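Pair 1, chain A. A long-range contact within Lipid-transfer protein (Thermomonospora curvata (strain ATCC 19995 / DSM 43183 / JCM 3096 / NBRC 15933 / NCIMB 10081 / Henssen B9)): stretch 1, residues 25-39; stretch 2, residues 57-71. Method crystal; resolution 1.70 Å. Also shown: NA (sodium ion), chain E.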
# COMPACT_ATOMS: atom_id res chain seq x y z
N SER A 25 10.52 6.57 18.26
CA SER A 25 9.98 5.63 17.28
C SER A 25 9.40 6.35 16.08
O SER A 25 8.98 7.51 16.15
CB SER A 25 8.90 4.75 17.90
OG SER A 25 7.73 5.50 18.08
N GLU A 26 9.34 5.62 14.95
CA GLU A 26 8.66 6.13 13.76
C GLU A 26 7.20 6.45 14.07
O GLU A 26 6.66 7.47 13.62
CB GLU A 26 8.78 5.12 12.61
CG GLU A 26 10.22 4.80 12.26
CD GLU A 26 10.41 4.14 10.90
OE1 GLU A 26 9.48 3.43 10.45
OE2 GLU A 26 11.51 4.32 10.31
N LEU A 27 6.55 5.61 14.88
CA LEU A 27 5.16 5.91 15.24
C LEU A 27 5.06 7.20 16.05
O LEU A 27 4.16 8.01 15.83
CB LEU A 27 4.55 4.75 16.03
CG LEU A 27 3.13 4.96 16.57
CD1 LEU A 27 2.11 5.12 15.46
CD2 LEU A 27 2.76 3.79 17.47
N GLN A 28 5.99 7.43 16.98
CA GLN A 28 5.91 8.68 17.72
C GLN A 28 6.08 9.86 16.78
O GLN A 28 5.38 10.87 16.90
CB GLN A 28 6.95 8.72 18.85
CG GLN A 28 6.97 10.06 19.57
CD GLN A 28 7.55 10.01 20.98
OE1 GLN A 28 7.83 8.95 21.52
NE2 GLN A 28 7.72 11.17 21.57
N LEU A 29 7.00 9.76 15.82
CA LEU A 29 7.16 10.87 14.88
C LEU A 29 5.88 11.11 14.09
O LEU A 29 5.51 12.26 13.84
CB LEU A 29 8.32 10.58 13.93
CG LEU A 29 9.72 10.42 14.56
CD1 LEU A 29 10.71 10.00 13.50
CD2 LEU A 29 10.15 11.76 15.20
N ALA A 30 5.26 10.03 13.61
CA ALA A 30 4.01 10.17 12.86
C ALA A 30 2.96 10.83 13.71
O ALA A 30 2.28 11.75 13.26
CB ALA A 30 3.53 8.81 12.38
N CYS A 31 2.82 10.39 14.95
CA CYS A 31 1.80 10.97 15.82
C CYS A 31 2.09 12.44 16.09
O CYS A 31 1.17 13.27 16.08
CB CYS A 31 1.72 10.19 17.13
SG CYS A 31 1.05 8.56 16.91
N GLU A 32 3.35 12.80 16.32
CA GLU A 32 3.67 14.20 16.56
C GLU A 32 3.31 15.06 15.35
O GLU A 32 2.68 16.12 15.50
CB GLU A 32 5.15 14.39 16.90
CG GLU A 32 5.52 13.89 18.28
CD GLU A 32 6.99 14.05 18.59
OE1 GLU A 32 7.66 14.91 17.96
OE2 GLU A 32 7.49 13.31 19.47
N ALA A 33 3.72 14.64 14.15
CA ALA A 33 3.45 15.44 12.96
C ALA A 33 1.96 15.55 12.70
O ALA A 33 1.45 16.63 12.36
CB ALA A 33 4.18 14.80 11.76
N VAL A 34 1.23 14.45 12.87
CA VAL A 34 -0.21 14.44 12.61
C VAL A 34 -0.93 15.37 13.57
O VAL A 34 -1.76 16.19 13.16
CB VAL A 34 -0.74 13.00 12.72
CG1 VAL A 34 -2.23 12.96 12.85
CG2 VAL A 34 -0.27 12.18 11.51
N LEU A 35 -0.65 15.26 14.87
CA LEU A 35 -1.27 16.19 15.83
C LEU A 35 -0.90 17.64 15.53
O LEU A 35 -1.74 18.54 15.70
CB LEU A 35 -0.86 15.82 17.26
CG LEU A 35 -1.55 14.54 17.78
CD1 LEU A 35 -1.02 14.17 19.16
CD2 LEU A 35 -3.07 14.69 17.84
N ALA A 36 0.34 17.89 15.12
CA ALA A 36 0.76 19.26 14.82
C ALA A 36 -0.01 19.81 13.64
O ALA A 36 -0.44 20.97 13.66
CB ALA A 36 2.27 19.31 14.57
N ALA A 37 -0.24 18.99 12.60
CA ALA A 37 -0.97 19.45 11.42
C ALA A 37 -2.43 19.70 11.75
O ALA A 37 -3.02 20.70 11.31
CB ALA A 37 -0.84 18.42 10.29
N ILE A 38 -3.02 18.83 12.56
CA ILE A 38 -4.41 18.98 12.99
C ILE A 38 -4.57 20.30 13.74
O ILE A 38 -5.49 21.08 13.47
CB ILE A 38 -4.82 17.77 13.85
CG1 ILE A 38 -4.90 16.50 12.98
CG2 ILE A 38 -6.13 18.02 14.57
CD1 ILE A 38 -5.00 15.18 13.76
N ALA A 39 -3.69 20.55 14.70
CA ALA A 39 -3.74 21.80 15.45
C ALA A 39 -3.52 23.00 14.53
O ALA A 39 -4.15 24.05 14.71
CB ALA A 39 -2.69 21.78 16.56
N ASP A 57 5.22 2.92 4.83
CA ASP A 57 5.15 3.51 6.15
C ASP A 57 4.70 2.47 7.17
O ASP A 57 3.70 1.77 6.95
CB ASP A 57 4.22 4.71 6.16
CG ASP A 57 4.50 5.60 7.35
OD1 ASP A 57 4.12 5.20 8.46
OD2 ASP A 57 5.15 6.66 7.20
N THR A 58 5.47 2.32 8.26
CA THR A 58 5.23 1.27 9.24
C THR A 58 4.22 1.68 10.31
O THR A 58 3.81 0.84 11.11
CB THR A 58 6.56 0.89 9.95
OG1 THR A 58 7.04 2.01 10.68
CG2 THR A 58 7.63 0.44 8.93
N SER A 59 3.87 2.96 10.39
CA SER A 59 2.89 3.45 11.36
C SER A 59 1.53 3.40 10.69
O SER A 59 1.06 4.39 10.13
CB SER A 59 3.25 4.85 11.80
OG SER A 59 4.56 4.87 12.33
N SER A 60 0.88 2.25 10.76
CA SER A 60 -0.39 2.08 10.06
C SER A 60 -1.43 3.08 10.55
O SER A 60 -1.38 3.60 11.68
CB SER A 60 -0.89 0.65 10.25
OG SER A 60 -1.49 0.53 11.51
N GLU A 61 -2.45 3.28 9.70
CA GLU A 61 -3.53 4.20 10.00
C GLU A 61 -4.15 3.88 11.35
O GLU A 61 -4.47 4.79 12.12
CB GLU A 61 -4.60 4.14 8.90
CG GLU A 61 -4.05 4.42 7.49
CD GLU A 61 -3.68 3.18 6.72
OE1 GLU A 61 -3.16 2.22 7.34
OE2 GLU A 61 -3.93 3.17 5.50
N ILE A 62 -4.31 2.59 11.67
CA ILE A 62 -4.98 2.26 12.93
C ILE A 62 -4.09 2.58 14.13
O ILE A 62 -4.59 2.94 15.20
CB ILE A 62 -5.42 0.80 12.97
CG1 ILE A 62 -4.25 -0.16 12.74
CG2 ILE A 62 -6.55 0.58 11.94
CD1 ILE A 62 -4.63 -1.64 13.00
N HIS A 63 -2.78 2.44 13.98
CA HIS A 63 -1.89 2.75 15.10
C HIS A 63 -1.81 4.25 15.32
O HIS A 63 -1.85 4.72 16.46
CB HIS A 63 -0.51 2.15 14.84
CG HIS A 63 -0.51 0.66 14.91
ND1 HIS A 63 -1.00 -0.01 16.01
CD2 HIS A 63 -0.15 -0.28 14.02
CE1 HIS A 63 -0.91 -1.32 15.80
NE2 HIS A 63 -0.39 -1.51 14.60
N VAL A 64 -1.75 5.02 14.24
CA VAL A 64 -1.83 6.48 14.38
C VAL A 64 -3.16 6.87 15.01
O VAL A 64 -3.22 7.73 15.91
CB VAL A 64 -1.62 7.15 13.00
CG1 VAL A 64 -1.88 8.65 13.07
CG2 VAL A 64 -0.19 6.89 12.53
N ALA A 65 -4.25 6.26 14.56
CA ALA A 65 -5.56 6.72 15.03
C ALA A 65 -5.76 6.41 16.51
O ALA A 65 -6.30 7.25 17.24
CB ALA A 65 -6.66 6.10 14.19
N ARG A 66 -5.37 5.22 16.98
CA ARG A 66 -5.64 4.91 18.38
C ARG A 66 -4.68 5.64 19.32
O ARG A 66 -5.02 5.86 20.49
CB ARG A 66 -5.60 3.40 18.64
CG ARG A 66 -4.23 2.74 18.60
CD ARG A 66 -4.33 1.24 18.97
NE ARG A 66 -4.71 1.06 20.37
CZ ARG A 66 -3.84 0.97 21.38
NH1 ARG A 66 -2.53 1.00 21.14
NH2 ARG A 66 -4.26 0.81 22.63
N ASN A 67 -3.52 6.06 18.82
CA ASN A 67 -2.61 6.83 19.66
C ASN A 67 -3.03 8.28 19.76
O ASN A 67 -2.89 8.89 20.83
CB ASN A 67 -1.18 6.74 19.08
CG ASN A 67 -0.41 5.56 19.64
OD1 ASN A 67 0.26 5.68 20.65
ND2 ASN A 67 -0.49 4.41 18.97
N THR A 68 -3.52 8.87 18.67
CA THR A 68 -3.80 10.30 18.63
C THR A 68 -5.22 10.67 19.02
O THR A 68 -5.49 11.86 19.20
CB THR A 68 -3.55 10.86 17.23
OG1 THR A 68 -4.40 10.18 16.28
CG2 THR A 68 -2.09 10.70 16.86
N GLY A 69 -6.13 9.70 19.14
CA GLY A 69 -7.52 10.02 19.41
C GLY A 69 -8.33 10.36 18.18
O GLY A 69 -9.46 10.87 18.33
N ILE A 70 -7.80 10.10 16.99
CA ILE A 70 -8.58 10.24 15.75
C ILE A 70 -9.76 9.28 15.75
O ILE A 70 -10.82 9.58 15.17
CB ILE A 70 -7.63 10.03 14.55
CG1 ILE A 70 -6.79 11.29 14.36
CG2 ILE A 70 -8.38 9.67 13.28
CD1 ILE A 70 -5.61 11.14 13.40
N GLY A 71 -9.60 8.12 16.37
CA GLY A 71 -10.74 7.22 16.53
C GLY A 71 -11.14 6.57 15.21
O GLY A 71 -10.30 6.05 14.47
NA NA E . -12.27 9.85 13.54
O HOH W 1 7.77 4.38 8.32
O HOH W 2 -14.55 10.50 12.82
O HOH W 3 -13.62 9.87 15.37

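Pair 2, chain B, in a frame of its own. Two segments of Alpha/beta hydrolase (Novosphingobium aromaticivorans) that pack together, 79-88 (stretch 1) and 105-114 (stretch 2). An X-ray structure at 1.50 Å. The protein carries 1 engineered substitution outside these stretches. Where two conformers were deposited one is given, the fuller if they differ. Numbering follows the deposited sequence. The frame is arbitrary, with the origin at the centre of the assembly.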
# COMPACT_ATOMS: atom_id res chain seq x y z
N GLN B 79 3.47 13.87 4.21
CA GLN B 79 4.38 13.80 3.07
C GLN B 79 5.25 12.55 3.19
O GLN B 79 5.45 12.04 4.33
CB GLN B 79 5.20 15.09 3.02
CG GLN B 79 6.04 15.35 4.27
CD GLN B 79 6.88 16.58 4.16
OE1 GLN B 79 7.07 17.13 3.07
NE2 GLN B 79 7.36 17.06 5.30
N PRO B 80 5.71 12.04 2.04
CA PRO B 80 6.45 10.77 2.04
C PRO B 80 7.61 10.62 2.96
O PRO B 80 7.76 9.55 3.56
CB PRO B 80 6.87 10.61 0.58
CG PRO B 80 5.79 11.28 -0.17
CD PRO B 80 5.48 12.49 0.65
N MSE B 81 8.45 11.64 3.11
CA MSE B 81 9.58 11.48 4.06
C MSE B 81 9.18 11.36 5.52
O MSE B 81 9.90 10.78 6.32
CB MSE B 81 10.64 12.55 3.83
CG MSE B 81 11.18 12.55 2.40
SE MSE B 81 11.83 10.85 1.72
CE MSE B 81 13.25 10.68 2.88
N GLN B 82 8.03 11.93 5.87
CA GLN B 82 7.47 11.77 7.18
C GLN B 82 6.95 10.35 7.39
O GLN B 82 7.24 9.74 8.41
CB GLN B 82 6.40 12.81 7.49
CG GLN B 82 5.94 12.75 8.93
CD GLN B 82 7.03 13.10 9.89
OE1 GLN B 82 7.56 14.20 9.84
NE2 GLN B 82 7.38 12.20 10.75
N TYR B 83 6.24 9.81 6.40
CA TYR B 83 5.81 8.43 6.51
C TYR B 83 7.01 7.50 6.64
O TYR B 83 6.96 6.54 7.41
CB TYR B 83 4.97 8.02 5.34
CG TYR B 83 3.90 9.01 4.98
CD1 TYR B 83 3.17 9.66 5.96
CD2 TYR B 83 3.50 9.21 3.62
CE1 TYR B 83 2.17 10.56 5.63
CE2 TYR B 83 2.51 10.14 3.29
CZ TYR B 83 1.85 10.81 4.29
OH TYR B 83 0.88 11.73 3.96
N LEU B 84 8.08 7.78 5.91
CA LEU B 84 9.30 6.96 6.00
C LEU B 84 9.87 7.01 7.44
O LEU B 84 10.19 5.97 8.03
CB LEU B 84 10.35 7.44 5.00
CG LEU B 84 11.74 6.81 5.08
CD1 LEU B 84 11.62 5.34 4.77
CD2 LEU B 84 12.65 7.50 4.04
N GLN B 85 9.96 8.23 8.02
CA GLN B 85 10.41 8.37 9.39
C GLN B 85 9.51 7.61 10.38
O GLN B 85 9.98 6.98 11.30
CB GLN B 85 10.53 9.84 9.83
CG GLN B 85 11.12 10.02 11.27
CD GLN B 85 10.90 11.42 11.92
OE1 GLN B 85 9.83 11.75 12.48
NE2 GLN B 85 11.96 12.25 11.87
N ASP B 86 8.20 7.67 10.16
CA ASP B 86 7.28 7.01 11.03
C ASP B 86 7.48 5.49 10.92
O ASP B 86 7.34 4.79 11.91
CB ASP B 86 5.83 7.40 10.67
CG ASP B 86 5.51 8.86 10.92
OD1 ASP B 86 6.21 9.54 11.70
OD2 ASP B 86 4.46 9.29 10.40
N LEU B 87 7.75 4.99 9.73
CA LEU B 87 8.00 3.55 9.60
C LEU B 87 9.33 3.15 10.28
O LEU B 87 9.44 2.08 10.87
CB LEU B 87 8.03 3.14 8.15
CG LEU B 87 6.63 3.06 7.50
CD1 LEU B 87 6.76 3.12 5.97
CD2 LEU B 87 5.84 1.87 8.00
N GLU B 88 10.38 4.00 10.13
CA GLU B 88 11.61 3.74 10.88
C GLU B 88 11.33 3.68 12.37
O GLU B 88 11.90 2.84 13.11
CB GLU B 88 12.67 4.79 10.56
CG GLU B 88 13.18 4.76 9.14
CD GLU B 88 14.06 3.56 8.80
OE1 GLU B 88 14.25 2.64 9.62
OE2 GLU B 88 14.53 3.50 7.64
N SER B 105 1.77 0.88 -4.47
CA SER B 105 1.77 2.29 -4.87
C SER B 105 2.75 3.11 -3.99
O SER B 105 3.93 2.79 -3.93
CB SER B 105 0.34 2.83 -4.83
OG SER B 105 -0.52 1.93 -5.51
N LEU B 106 2.26 4.14 -3.29
CA LEU B 106 3.13 4.90 -2.37
C LEU B 106 3.83 3.97 -1.37
O LEU B 106 5.00 4.15 -1.02
CB LEU B 106 2.38 5.99 -1.60
CG LEU B 106 3.23 6.84 -0.63
CD1 LEU B 106 4.52 7.39 -1.28
CD2 LEU B 106 2.31 7.96 -0.10
N GLY B 107 3.15 2.93 -0.96
CA GLY B 107 3.79 1.91 -0.15
C GLY B 107 4.98 1.23 -0.79
O GLY B 107 5.91 0.87 -0.11
N GLY B 108 4.95 1.06 -2.10
CA GLY B 108 6.08 0.53 -2.83
C GLY B 108 7.21 1.56 -2.86
O GLY B 108 8.37 1.18 -2.75
N LEU B 109 6.89 2.84 -3.06
CA LEU B 109 7.90 3.88 -2.94
C LEU B 109 8.57 3.86 -1.56
O LEU B 109 9.79 3.95 -1.41
CB LEU B 109 7.33 5.27 -3.23
CG LEU B 109 8.19 6.49 -2.87
N LEU B 110 7.77 3.73 -0.51
CA LEU B 110 8.32 3.68 0.86
C LEU B 110 9.19 2.44 1.05
O LEU B 110 10.19 2.44 1.78
CB LEU B 110 7.15 3.68 1.85
CG LEU B 110 6.47 5.07 1.92
CD1 LEU B 110 5.22 5.09 2.84
CD2 LEU B 110 7.43 6.18 2.33
N THR B 111 8.81 1.35 0.40
CA THR B 111 9.61 0.13 0.44
C THR B 111 11.01 0.37 -0.19
O THR B 111 12.03 -0.01 0.36
CB THR B 111 8.90 -1.01 -0.30
OG1 THR B 111 7.71 -1.38 0.39
CG2 THR B 111 9.82 -2.27 -0.40
N MSE B 112 11.05 1.07 -1.31
CA MSE B 112 12.36 1.44 -1.90
C MSE B 112 13.19 2.34 -0.99
O MSE B 112 14.39 2.11 -0.79
CB MSE B 112 12.15 2.06 -3.28
CG MSE B 112 11.58 1.13 -4.30
SE MSE B 112 11.33 2.00 -6.08
CE MSE B 112 9.48 1.60 -6.42
N LEU B 113 12.52 3.28 -0.32
CA LEU B 113 13.16 4.22 0.57
C LEU B 113 13.71 3.50 1.82
O LEU B 113 14.84 3.74 2.27
CB LEU B 113 12.18 5.35 0.89
CG LEU B 113 12.01 6.32 -0.28
CD1 LEU B 113 10.78 7.18 0.01
CD2 LEU B 113 13.31 7.15 -0.54
N LEU B 114 12.93 2.56 2.35
CA LEU B 114 13.41 1.74 3.49
C LEU B 114 14.61 0.90 3.06
O LEU B 114 15.58 0.79 3.82
CB LEU B 114 12.33 0.81 4.00
CG LEU B 114 11.23 1.47 4.79
CD1 LEU B 114 10.04 0.50 4.97
CD2 LEU B 114 11.72 2.00 6.13

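Two helices that cross at a fixed angle can be held together by quite different side chains, and these two pairs illustrate the point. In pair 1 the helix axes approach to 9.8 Å at a signed crossing angle of -63°; in pair 2 the values are 10.1 Å and -62°. Fourteen central residues superpose with an RMSD of 0.4 Å over backbone atoms, so the differences lie almost wholly in the side chains.

The centre of the crossing is the match of Val64(A) with Leu110(B). Leu110(B) is a knob, its side chain set among Pro80(B), Tyr83(B), Leu84(B) and Leu87(B). The shorter Val64(A) meets Leu27(A), Ala30(A), Cys31(A) and Val34(A), the four residues matched to that hole. Val64(A) goes with smaller residues at three of these four positions; Leu27(A), larger than Pro80(B), is the exception. Val64(A) CG2 lies 4.2 Å from Ala30(A) CB, whereas in pair 2 Leu110(B) CD1 lies 3.9 Å from Tyr83(B) CB. The ring of Tyr83(B) extends further, bringing CE2 to 4.0 Å from Leu106(B) CD2. Leu106(B) points toward the opposing helix, while its match Ser60(A) points away and its hydroxyl instead accepts a weak capping bond from His63(A) N.

At the next matched positions, Leu27(A) and Pro80(B), reach differs. Leu27(A) extends CD2 to 3.6 Å from Asn67(A) ND2, while the compact ring of Pro80(B) places CG 4.2 Å from Leu106(B) CD1.

Cys31(A) and Leu84(B) both fit between two residues of the second helix. SG of Cys31(A) lies 3.6 Å from Asn67(A) CB and 3.8 Å from Thr68(A) CG2; Leu84(B) CD1 lies 3.6 Å from Leu114(B) CD2, and both its CD1 and CD2 lie within 4.0 Å of Leu113(B) CB. Asn67(A) and Thr68(A) stand at the positions matched to Leu113(B) and Leu114(B), yet neither makes a hydrogen bond across the contact: Asn67(A) ND2 donates to His63(A) O, and Thr68(A) OG1 to Val64(A) O, within their own helix. Their carbon atoms remain available for packing.

Val34(A) and Leu87(B) both point toward the partner, with CG2 of Val34(A) 4.2 Å from Val64(A) CG1 and CD1 of Leu87(B) 4.0 Å from Leu110(B) CD1. Beside them, Leu35(A) and Glu88(B) have side-chain centres only 0.8 Å apart: Leu35(A) CD2 is 3.9 Å from Thr68(A) CB, and Glu88(B) OE2 is 3.5 Å from Leu114(B) CD2.

The example shows that nearly the same helix crossing can accommodate different sets of side chains, from a leucine-rich contact to one that includes asparagine, threonine and cysteine.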